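Long-range contact in FERM, RhoGEF and pleckstrin domain protein 2 (Danio rerio, PDB 6D21), which probably acts as a guanine nucleotide exchange factor that activates RAC1, with this chain comprising its FERM domain: residues R7-D12 and N74-L79. Sequence-based numbering, arbitrary orientation.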
ATOM      1  N   ARG A   7     -15.844  -1.733  12.922  1.00 34.48           N
ATOM      2  CA  ARG A   7     -14.805  -0.823  13.351  1.00 32.11           C
ATOM      3  C   ARG A   7     -13.772  -0.675  12.238  1.00 31.71           C
ATOM      4  O   ARG A   7     -13.186  -1.665  11.776  1.00 29.09           O
ATOM      5  CB  ARG A   7     -14.146  -1.352  14.620  1.00 33.04           C
ATOM      6  CG  ARG A   7     -13.027  -0.499  15.182  1.00 50.92           C
ATOM      7  CD  ARG A   7     -11.973  -1.370  15.870  1.00 55.83           C
ATOM      8  NE  ARG A   7     -12.519  -2.317  16.841  1.00 61.24           N
ATOM      9  CZ  ARG A   7     -12.442  -2.173  18.159  1.00 62.70           C
ATOM     10  NH1 ARG A   7     -11.850  -1.111  18.694  1.00 63.06           N
ATOM     11  NH2 ARG A   7     -12.955  -3.104  18.945  1.00 58.88           N
ATOM     12  N   VAL A   8     -13.550   0.554  11.796  1.00 28.61           N
ATOM     13  CA  VAL A   8     -12.583   0.765  10.726  1.00 27.44           C
ATOM     14  C   VAL A   8     -11.519   1.769  11.138  1.00 28.22           C
ATOM     15  O   VAL A   8     -11.821   2.895  11.537  1.00 37.53           O
ATOM     16  CB  VAL A   8     -13.252   1.253   9.441  1.00 32.99           C
ATOM     17  CG1 VAL A   8     -12.189   1.603   8.401  1.00 25.28           C
ATOM     18  CG2 VAL A   8     -14.214   0.193   8.914  1.00 28.28           C
ATOM     19  N   GLN A   9     -10.270   1.350  11.037  1.00 26.61           N
ATOM     20  CA  GLN A   9      -9.152   2.231  11.319  1.00 29.57           C
ATOM     21  C   GLN A   9      -8.770   3.053  10.096  1.00 28.51           C
ATOM     22  O   GLN A   9      -8.534   2.494   9.021  1.00 23.40           O
ATOM     23  CB  GLN A   9      -7.952   1.413  11.783  1.00 28.52           C
ATOM     24  CG  GLN A   9      -6.703   2.238  11.973  1.00 39.93           C
ATOM     25  CD  GLN A   9      -5.612   1.456  12.665  1.00 55.28           C
ATOM     26  OE1 GLN A   9      -5.709   1.149  13.860  1.00 56.09           O
ATOM     27  NE2 GLN A   9      -4.574   1.104  11.912  1.00 49.59           N
ATOM     28  N   GLY A  10      -8.700   4.374  10.255  1.00 25.69           N
ATOM     29  CA  GLY A  10      -8.333   5.242   9.148  1.00 21.64           C
ATOM     30  C   GLY A  10      -6.832   5.211   8.895  1.00 24.80           C
ATOM     31  O   GLY A  10      -6.088   4.587   9.650  1.00 24.52           O
ATOM     32  N   LEU A  11      -6.383   5.876   7.832  1.00 19.28           N
ATOM     33  CA  LEU A  11      -4.961   5.953   7.565  1.00 25.93           C
ATOM     34  C   LEU A  11      -4.266   6.811   8.625  1.00 29.67           C
ATOM     35  O   LEU A  11      -3.056   6.691   8.848  1.00 25.01           O
ATOM     36  CB  LEU A  11      -4.712   6.493   6.159  1.00 20.25           C
ATOM     37  CG  LEU A  11      -4.518   5.363   5.139  1.00 24.09           C
ATOM     38  CD1 LEU A  11      -4.686   5.851   3.679  1.00 25.00           C
ATOM     39  CD2 LEU A  11      -3.136   4.744   5.345  1.00 17.38           C
ATOM     40  N   ASP A  12      -5.038   7.663   9.290  1.00 29.66           N
ATOM     41  CA  ASP A  12      -4.506   8.484  10.373  1.00 42.38           C
ATOM     42  C   ASP A  12      -4.528   7.730  11.702  1.00 47.46           C
ATOM     43  O   ASP A  12      -4.328   8.325  12.767  1.00 48.84           O
ATOM     44  CB  ASP A  12      -5.296   9.791  10.494  1.00 48.81           C
ATOM     45  CG  ASP A  12      -6.803   9.568  10.502  1.00 62.80           C
ATOM     46  OD1 ASP A  12      -7.247   8.472  10.914  1.00 64.10           O
ATOM     47  OD2 ASP A  12      -7.544  10.493  10.101  1.00 65.48           O
ATOM     48  N   ASN A  74     -15.949  -8.023  15.960  1.00 41.89           N
ATOM     49  CA  ASN A  74     -14.650  -8.051  16.635  1.00 41.25           C
ATOM     50  C   ASN A  74     -13.440  -7.915  15.701  1.00 38.51           C
ATOM     51  O   ASN A  74     -12.294  -7.958  16.146  1.00 59.44           O
ATOM     52  CB  ASN A  74     -14.514  -9.339  17.440  1.00 52.86           C
ATOM     53  CG  ASN A  74     -15.528  -9.423  18.556  1.00 59.70           C
ATOM     54  OD1 ASN A  74     -15.994  -8.397  19.051  1.00 52.70           O
ATOM     55  ND2 ASN A  74     -15.878 -10.641  18.959  1.00 67.13           N
ATOM     56  N   THR A  75     -13.692  -7.722  14.418  1.00 41.40           N
ATOM     57  CA  THR A  75     -12.610  -7.674  13.437  1.00 34.66           C
ATOM     58  C   THR A  75     -12.172  -6.245  13.120  1.00 36.72           C
ATOM     59  O   THR A  75     -12.992  -5.349  12.938  1.00 35.12           O
ATOM     60  CB  THR A  75     -13.036  -8.379  12.140  1.00 41.17           C
ATOM     61  OG1 THR A  75     -13.467  -9.709  12.456  1.00 50.81           O
ATOM     62  CG2 THR A  75     -11.885  -8.439  11.145  1.00 32.36           C
ATOM     63  N   LEU A  76     -10.865  -6.038  13.054  1.00 35.56           N
ATOM     64  CA  LEU A  76     -10.331  -4.744  12.689  1.00 34.26           C
ATOM     65  C   LEU A  76     -10.239  -4.628  11.173  1.00 30.38           C
ATOM     66  O   LEU A  76      -9.667  -5.506  10.509  1.00 27.59           O
ATOM     67  CB  LEU A  76      -8.954  -4.514  13.318  1.00 43.69           C
ATOM     68  CG  LEU A  76      -8.351  -3.131  13.040  1.00 50.14           C
ATOM     69  CD1 LEU A  76      -9.290  -2.021  13.506  1.00 40.53           C
ATOM     70  CD2 LEU A  76      -6.986  -3.007  13.696  1.00 57.21           C
ATOM     71  N   PHE A  77     -10.842  -3.565  10.646  1.00 26.83           N
ATOM     72  CA  PHE A  77     -10.673  -3.164   9.240  1.00 25.34           C
ATOM     73  C   PHE A  77      -9.838  -1.917   9.204  1.00 23.86           C
ATOM     74  O   PHE A  77      -9.833  -1.142  10.170  1.00 24.26           O
ATOM     75  CB  PHE A  77     -12.012  -2.871   8.549  1.00 28.58           C
ATOM     76  CG  PHE A  77     -12.930  -4.049   8.461  1.00 35.18           C
ATOM     77  CD1 PHE A  77     -13.567  -4.541   9.595  1.00 38.19           C
ATOM     78  CD2 PHE A  77     -13.185  -4.646   7.241  1.00 33.04           C
ATOM     79  CE1 PHE A  77     -14.422  -5.625   9.521  1.00 34.15           C
ATOM     80  CE2 PHE A  77     -14.044  -5.721   7.158  1.00 30.87           C
ATOM     81  CZ  PHE A  77     -14.664  -6.213   8.299  1.00 32.58           C
ATOM     82  N   ARG A  78      -9.148  -1.689   8.088  1.00 22.40           N
ATOM     83  CA  ARG A  78      -8.406  -0.455   7.949  1.00 21.34           C
ATOM     84  C   ARG A  78      -8.429   0.043   6.497  1.00 23.44           C
ATOM     85  O   ARG A  78      -8.469  -0.742   5.539  1.00 22.16           O
ATOM     86  CB  ARG A  78      -6.959  -0.611   8.413  1.00 21.03           C
ATOM     87  CG  ARG A  78      -6.088  -1.401   7.461  1.00 20.21           C
ATOM     88  CD  ARG A  78      -4.653  -1.558   8.024  1.00 23.62           C
ATOM     89  NE  ARG A  78      -3.833  -2.311   7.081  1.00 29.14           N
ATOM     90  CZ  ARG A  78      -2.581  -2.680   7.305  1.00 28.15           C
ATOM     91  NH1 ARG A  78      -1.924  -3.358   6.376  1.00 25.90           N
ATOM     92  NH2 ARG A  78      -1.988  -2.352   8.441  1.00 21.22           N
ATOM     93  N   LEU A  79      -8.431   1.359   6.364  1.00 19.81           N
ATOM     94  CA  LEU A  79      -8.302   1.999   5.055  1.00 20.52           C
ATOM     95  C   LEU A  79      -6.868   1.824   4.537  1.00 21.60           C
ATOM     96  O   LEU A  79      -5.917   2.005   5.298  1.00 19.28           O
ATOM     97  CB  LEU A  79      -8.653   3.482   5.167  1.00 19.15           C
ATOM     98  CG  LEU A  79      -8.639   4.277   3.857  1.00 23.87           C
ATOM     99  CD1 LEU A  79      -9.739   3.760   2.911  1.00 19.18           C
ATOM    100  CD2 LEU A  79      -8.834   5.718   4.210  1.00 21.30           C
TER
HETATM  101  O   HOH W   1     -15.355  -4.683  13.330  1.00 34.56           O
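Val8 and Gln9 pair with Phe77 and Arg78 where the first and last strands of the ubiquitin-like N-terminal lobe of the FERM domain run parallel, the axes of their short segments 39° apart. The register rests on three backbone bonds: Phe77 N gives to Arg7 O at 3.2 Å, Gln9 N to Phe77 O at 2.7 Å with a nearly straight N-H...O angle of 175°, and Leu79 N to Gln9 O at 2.9 Å. Two acceptors also receive a CA-H contact, Phe77 O from Val8 CA and Gln9 O from Arg78 CA, the latter at 3.1 Å. Just beyond the bonded part, one water links the two segments, accepting from Arg7 N and donating to Thr75 O.

Val8 and Phe77 share the buried face. With CG2 anti to the carbonyl carbon, the valine brings this methyl to Phe77 CB at 3.8 Å, approaching the ring obliquely, while Arg7 O lies near the ring plane at its edge. On the other face, Leu76 turns CD1 onto Arg7 CD at 3.6 Å, and the same methyl reaches Gln9 CB. Arg7 NH1 hydrogen-bonds to Gln15 OE1, whereas Arg78, extended from CG to NE, carries its guanidinium to a salt bridge with Glu48 and a cation-pi contact with Trp56.

Past the strand end, Leu11 lays CG 3.6 Å from Leu79 O, and its side chain crosses that of Leu79 at about a right angle; Leu11 also touches Leu102 and Arg106 of helix 94-110, and Arg106 NH2 hydrogen-bonds to Leu79 O. With strand 15-21 flanking one partner and strand 45-50 the other, the 2-1-5-3-4 order and its central parallel pair are those of the ubiquitin-like beta-grasp fold.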